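Thermostable carboxypeptidase 1 (Pyrococcus furiosus, PDB 1KA2) removes amino acids one at a time from the C-terminus of peptides, with broad specificity, as a cobalt-dependent M32 metallocarboxypeptidase of a hyperthermophilic archaeon. Local coordinates at residues 275-284 / 457-468. Sequence-based numbering, arbitrary orientation.
Sequences LYELQQDERF and KAWLREKIHRWG
Q279 NE2 spends both hydrogens across the contact, one on H465 ND1 at 2.9 Å and one on K457 O at 2.9 Å, both bonds nearly straight. Both acceptors lie close to the plane of the Q279 amide, which itself stands 65° from the imidazole. K457 O is approached from above its carbonyl plane, while R461 N, in the ordinary helical bond, reaches the same oxygen from the opposite face. CG of Q279 is anti to the carbonyl carbon (chi1 -58°) and the chain beyond runs extended, carrying the amide to the helix 454-465. Replacing Q279 by a leucine would probably leave H465 ND1 without its donor and the imidazole less firmly fixed in rotation.

Y276 CA sits over one face of the H465 ring, 3.6 Å from its centroid and 5° off the normal, a CH-pi contact. The Y276 and H465 rings are nearly parallel but slid apart, with little overlap; L275 CD2 lies at the imidazole edge. H465 NE2 is hydrogen-bonded to Q301 OE1, an acceptor, so with ND1 accepting from Q279 the ring is probably protonated at NE2. The R461 guanidinium lays a face over Q279 CA, and its NH2 gives a weak bond to Q280 O (3.2 Å).

Three waters add bridges: one molecule accepts from Y276 OH at 2.7 Å and donates to I464 O and G468 O, another links Q280 OE1 to R466 O. A third joins D281 OD2 to R466 NE, beside the side-on R283–D281 salt bridge; D281 OD1 also accepts from R283 N, an Asx turn.

The contact thus ties the C-terminal end of the HEXXH helix 261-278, and the turn after it, to helix 454-465. Helix 295-309, which supplies Q301 and the metal ligand E299, touches L275, Y276 and L460, while strand 248-253 meets E277 and L278.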
loop_
_atom_site.group_PDB
_atom_site.type_symbol
_atom_site.label_atom_id
_atom_site.label_comp_id
_atom_site.label_asym_id
_atom_site.label_seq_id
_atom_site.Cartn_x
_atom_site.Cartn_y
_atom_site.Cartn_z
ATOM N N LEU A 275 -14.963 -11.774 6.455
ATOM C CA LEU A 275 -16.382 -11.841 6.084
ATOM C C LEU A 275 -17.130 -10.783 6.872
ATOM O O LEU A 275 -17.983 -10.065 6.343
ATOM C CB LEU A 275 -16.965 -13.227 6.397
ATOM C CG LEU A 275 -18.461 -13.408 6.079
ATOM C CD1 LEU A 275 -18.659 -13.398 4.570
ATOM C CD2 LEU A 275 -18.971 -14.712 6.652
ATOM N N TYR A 276 -16.784 -10.689 8.146
ATOM C CA TYR A 276 -17.376 -9.722 9.055
ATOM C C TYR A 276 -17.257 -8.294 8.499
ATOM O O TYR A 276 -18.240 -7.551 8.404
ATOM C CB TYR A 276 -16.663 -9.840 10.400
ATOM C CG TYR A 276 -17.223 -9.022 11.537
ATOM C CD1 TYR A 276 -18.281 -8.126 11.356
ATOM C CD2 TYR A 276 -16.705 -9.177 12.819
ATOM C CE1 TYR A 276 -18.810 -7.409 12.445
ATOM C CE2 TYR A 276 -17.215 -8.479 13.897
ATOM C CZ TYR A 276 -18.261 -7.598 13.719
ATOM O OH TYR A 276 -18.729 -6.915 14.831
ATOM N N GLU A 277 -16.047 -7.906 8.134
ATOM C CA GLU A 277 -15.828 -6.568 7.602
ATOM C C GLU A 277 -16.434 -6.447 6.208
ATOM O O GLU A 277 -16.921 -5.390 5.808
ATOM C CB GLU A 277 -14.333 -6.273 7.566
ATOM C CG GLU A 277 -13.713 -6.133 8.938
ATOM C CD GLU A 277 -14.265 -4.942 9.709
ATOM O OE1 GLU A 277 -14.654 -3.940 9.062
ATOM O OE2 GLU A 277 -14.298 -5.001 10.959
ATOM N N LEU A 278 -16.401 -7.555 5.484
ATOM C CA LEU A 278 -16.934 -7.638 4.137
ATOM C C LEU A 278 -18.453 -7.481 4.149
ATOM O O LEU A 278 -19.022 -6.833 3.274
ATOM C CB LEU A 278 -16.556 -8.995 3.539
ATOM C CG LEU A 278 -15.834 -9.039 2.189
ATOM C CD1 LEU A 278 -14.869 -7.903 2.077
ATOM C CD2 LEU A 278 -15.105 -10.377 2.039
ATOM N N GLN A 279 -19.109 -8.066 5.149
ATOM C CA GLN A 279 -20.563 -7.998 5.230
ATOM C C GLN A 279 -21.065 -6.829 6.060
ATOM O O GLN A 279 -22.023 -6.950 6.815
ATOM C CB GLN A 279 -21.119 -9.321 5.760
ATOM C CG GLN A 279 -20.713 -10.499 4.878
ATOM C CD GLN A 279 -21.592 -11.722 5.048
ATOM O OE1 GLN A 279 -22.081 -12.277 4.066
ATOM N NE2 GLN A 279 -21.785 -12.154 6.286
ATOM N N GLN A 280 -20.408 -5.689 5.891
ATOM C CA GLN A 280 -20.770 -4.481 6.601
ATOM C C GLN A 280 -21.844 -3.775 5.773
ATOM O O GLN A 280 -22.020 -4.076 4.599
ATOM C CB GLN A 280 -19.530 -3.606 6.758
ATOM C CG GLN A 280 -19.535 -2.757 7.996
ATOM C CD GLN A 280 -19.565 -3.567 9.281
ATOM O OE1 GLN A 280 -19.882 -3.037 10.331
ATOM N NE2 GLN A 280 -19.222 -4.848 9.204
ATOM N N ASP A 281 -22.570 -2.851 6.387
ATOM C CA ASP A 281 -23.635 -2.125 5.697
ATOM C C ASP A 281 -23.050 -0.926 4.951
ATOM O O ASP A 281 -22.567 0.013 5.579
ATOM C CB ASP A 281 -24.663 -1.651 6.725
ATOM C CG ASP A 281 -25.963 -1.201 6.096
ATOM O OD1 ASP A 281 -25.912 -0.460 5.096
ATOM O OD2 ASP A 281 -27.039 -1.577 6.617
ATOM N N GLU A 282 -23.109 -0.942 3.620
ATOM C CA GLU A 282 -22.544 0.155 2.828
ATOM C C GLU A 282 -23.162 1.538 3.035
ATOM O O GLU A 282 -22.616 2.537 2.572
ATOM C CB GLU A 282 -22.566 -0.189 1.338
ATOM C CG GLU A 282 -21.780 -1.446 0.986
ATOM C CD GLU A 282 -21.532 -1.575 -0.506
ATOM O OE1 GLU A 282 -22.350 -1.067 -1.300
ATOM O OE2 GLU A 282 -20.519 -2.189 -0.885
ATOM N N ARG A 283 -24.296 1.619 3.717
ATOM C CA ARG A 283 -24.875 2.929 3.964
ATOM C C ARG A 283 -24.052 3.627 5.054
ATOM O O ARG A 283 -24.226 4.816 5.295
ATOM C CB ARG A 283 -26.330 2.798 4.413
ATOM C CG ARG A 283 -27.229 2.138 3.382
ATOM C CD ARG A 283 -28.607 1.862 3.954
ATOM N NE ARG A 283 -28.542 0.916 5.058
ATOM C CZ ARG A 283 -29.548 0.666 5.886
ATOM N NH1 ARG A 283 -30.703 1.295 5.731
ATOM N NH2 ARG A 283 -29.396 -0.200 6.873
ATOM N N PHE A 284 -23.157 2.873 5.701
ATOM C CA PHE A 284 -22.296 3.390 6.775
ATOM C C PHE A 284 -20.862 3.689 6.290
ATOM O O PHE A 284 -19.987 4.073 7.083
ATOM C CB PHE A 284 -22.219 2.380 7.941
ATOM C CG PHE A 284 -23.567 1.941 8.481
ATOM C CD1 PHE A 284 -24.729 2.665 8.205
ATOM C CD2 PHE A 284 -23.668 0.803 9.284
ATOM C CE1 PHE A 284 -25.962 2.262 8.716
ATOM C CE2 PHE A 284 -24.904 0.391 9.803
ATOM C CZ PHE A 284 -26.050 1.118 9.519
ATOM N N LYS A 457 -23.564 -17.573 5.958
ATOM C CA LYS A 457 -22.945 -16.264 5.832
ATOM C C LYS A 457 -24.012 -15.197 6.050
ATOM O O LYS A 457 -23.769 -14.183 6.704
ATOM C CB LYS A 457 -22.308 -16.104 4.440
ATOM C CG LYS A 457 -21.059 -16.960 4.230
ATOM C CD LYS A 457 -20.767 -17.196 2.756
ATOM C CE LYS A 457 -20.446 -15.909 2.019
ATOM N NZ LYS A 457 -20.191 -16.147 0.568
ATOM N N ALA A 458 -25.202 -15.436 5.514
ATOM C CA ALA A 458 -26.306 -14.488 5.643
ATOM C C ALA A 458 -26.837 -14.422 7.084
ATOM O O ALA A 458 -27.255 -13.361 7.554
ATOM C CB ALA A 458 -27.433 -14.876 4.678
ATOM N N TRP A 459 -26.819 -15.555 7.780
ATOM C CA TRP A 459 -27.298 -15.591 9.165
ATOM C C TRP A 459 -26.375 -14.714 10.000
ATOM O O TRP A 459 -26.834 -13.928 10.822
ATOM C CB TRP A 459 -27.277 -17.026 9.706
ATOM C CG TRP A 459 -27.921 -17.181 11.048
ATOM C CD1 TRP A 459 -29.210 -17.564 11.301
ATOM C CD2 TRP A 459 -27.301 -16.986 12.325
ATOM N NE1 TRP A 459 -29.428 -17.626 12.657
ATOM C CE2 TRP A 459 -28.274 -17.276 13.309
ATOM C CE3 TRP A 459 -26.020 -16.597 12.734
ATOM C CZ2 TRP A 459 -28.004 -17.191 14.677
ATOM C CZ3 TRP A 459 -25.750 -16.513 14.102
ATOM C CH2 TRP A 459 -26.741 -16.809 15.053
ATOM N N LEU A 460 -25.068 -14.858 9.776
ATOM C CA LEU A 460 -24.079 -14.062 10.494
ATOM C C LEU A 460 -24.260 -12.574 10.185
ATOM O O LEU A 460 -24.143 -11.733 11.069
ATOM C CB LEU A 460 -22.654 -14.500 10.122
ATOM C CG LEU A 460 -21.856 -15.506 10.984
ATOM C CD1 LEU A 460 -22.508 -15.730 12.341
ATOM C CD2 LEU A 460 -21.720 -16.795 10.257
ATOM N N ARG A 461 -24.565 -12.250 8.931
ATOM C CA ARG A 461 -24.753 -10.855 8.536
ATOM C C ARG A 461 -25.879 -10.186 9.314
ATOM O O ARG A 461 -25.678 -9.157 9.957
ATOM C CB ARG A 461 -25.047 -10.764 7.034
ATOM C CG ARG A 461 -25.249 -9.350 6.518
ATOM C CD ARG A 461 -25.026 -9.306 5.019
ATOM N NE ARG A 461 -24.484 -8.017 4.595
ATOM C CZ ARG A 461 -23.823 -7.817 3.454
ATOM N NH1 ARG A 461 -23.618 -8.824 2.608
ATOM N NH2 ARG A 461 -23.346 -6.609 3.161
ATOM N N GLU A 462 -27.065 -10.780 9.245
ATOM C CA GLU A 462 -28.238 -10.248 9.926
ATOM C C GLU A 462 -28.085 -10.172 11.432
ATOM O O GLU A 462 -28.514 -9.197 12.054
ATOM C CB GLU A 462 -29.469 -11.100 9.610
ATOM C CG GLU A 462 -30.341 -10.547 8.504
ATOM C CD GLU A 462 -30.873 -9.165 8.823
ATOM O OE1 GLU A 462 -31.509 -8.995 9.892
ATOM O OE2 GLU A 462 -30.653 -8.249 8.000
ATOM N N LYS A 463 -27.483 -11.198 12.024
ATOM C CA LYS A 463 -27.328 -11.214 13.473
ATOM C C LYS A 463 -26.187 -10.351 14.006
ATOM O O LYS A 463 -26.367 -9.614 14.975
ATOM C CB LYS A 463 -27.155 -12.657 13.969
ATOM C CG LYS A 463 -28.366 -13.558 13.760
ATOM C CD LYS A 463 -29.592 -13.000 14.465
ATOM C CE LYS A 463 -30.714 -14.031 14.591
ATOM N NZ LYS A 463 -31.315 -14.410 13.282
ATOM N N ILE A 464 -25.023 -10.414 13.361
ATOM C CA ILE A 464 -23.854 -9.665 13.831
ATOM C C ILE A 464 -23.284 -8.559 12.932
ATOM O O ILE A 464 -23.229 -7.392 13.323
ATOM C CB ILE A 464 -22.678 -10.626 14.122
ATOM C CG1 ILE A 464 -23.128 -11.782 15.023
ATOM C CG2 ILE A 464 -21.538 -9.855 14.753
ATOM C CD1 ILE A 464 -23.665 -11.356 16.372
ATOM N N HIS A 465 -22.848 -8.948 11.738
ATOM C CA HIS A 465 -22.196 -8.055 10.776
ATOM C C HIS A 465 -22.800 -6.698 10.386
ATOM O O HIS A 465 -22.182 -5.656 10.612
ATOM C CB HIS A 465 -21.893 -8.851 9.503
ATOM C CG HIS A 465 -21.135 -10.125 9.755
ATOM N ND1 HIS A 465 -20.864 -11.041 8.761
ATOM C CD2 HIS A 465 -20.584 -10.625 10.888
ATOM C CE1 HIS A 465 -20.177 -12.050 9.270
ATOM N NE2 HIS A 465 -19.996 -11.822 10.558
ATOM N N ARG A 466 -23.988 -6.702 9.790
ATOM C CA ARG A 466 -24.605 -5.459 9.336
ATOM C C ARG A 466 -24.703 -4.379 10.395
ATOM O O ARG A 466 -24.810 -3.199 10.070
ATOM C CB ARG A 466 -26.001 -5.723 8.771
ATOM C CG ARG A 466 -26.996 -6.262 9.795
ATOM C CD ARG A 466 -28.418 -6.271 9.229
ATOM N NE ARG A 466 -28.870 -4.911 8.945
ATOM C CZ ARG A 466 -30.044 -4.598 8.402
ATOM N NH1 ARG A 466 -30.912 -5.549 8.072
ATOM N NH2 ARG A 466 -30.346 -3.324 8.189
ATOM N N TRP A 467 -24.663 -4.777 11.663
ATOM C CA TRP A 467 -24.780 -3.817 12.749
ATOM C C TRP A 467 -23.525 -2.985 12.996
ATOM O O TRP A 467 -23.587 -1.957 13.676
ATOM C CB TRP A 467 -25.209 -4.536 14.034
ATOM C CG TRP A 467 -26.497 -5.285 13.847
ATOM C CD1 TRP A 467 -26.702 -6.625 14.015
ATOM C CD2 TRP A 467 -27.734 -4.749 13.356
ATOM N NE1 TRP A 467 -27.984 -6.956 13.648
ATOM C CE2 TRP A 467 -28.638 -5.823 13.241
ATOM C CE3 TRP A 467 -28.161 -3.466 12.998
ATOM C CZ2 TRP A 467 -29.951 -5.655 12.782
ATOM C CZ3 TRP A 467 -29.472 -3.297 12.540
ATOM C CH2 TRP A 467 -30.347 -4.389 12.437
ATOM N N GLY A 468 -22.396 -3.406 12.433
ATOM C CA GLY A 468 -21.167 -2.654 12.639
ATOM C C GLY A 468 -20.967 -2.261 14.095
ATOM O O GLY A 468 -21.070 -3.109 14.988
HETATM O O HOH W 1 -21.165 -5.769 14.578
HETATM O O HOH W 2 -22.276 -2.231 9.501
HETATM O O HOH W 3 -27.615 -2.565 9.213
#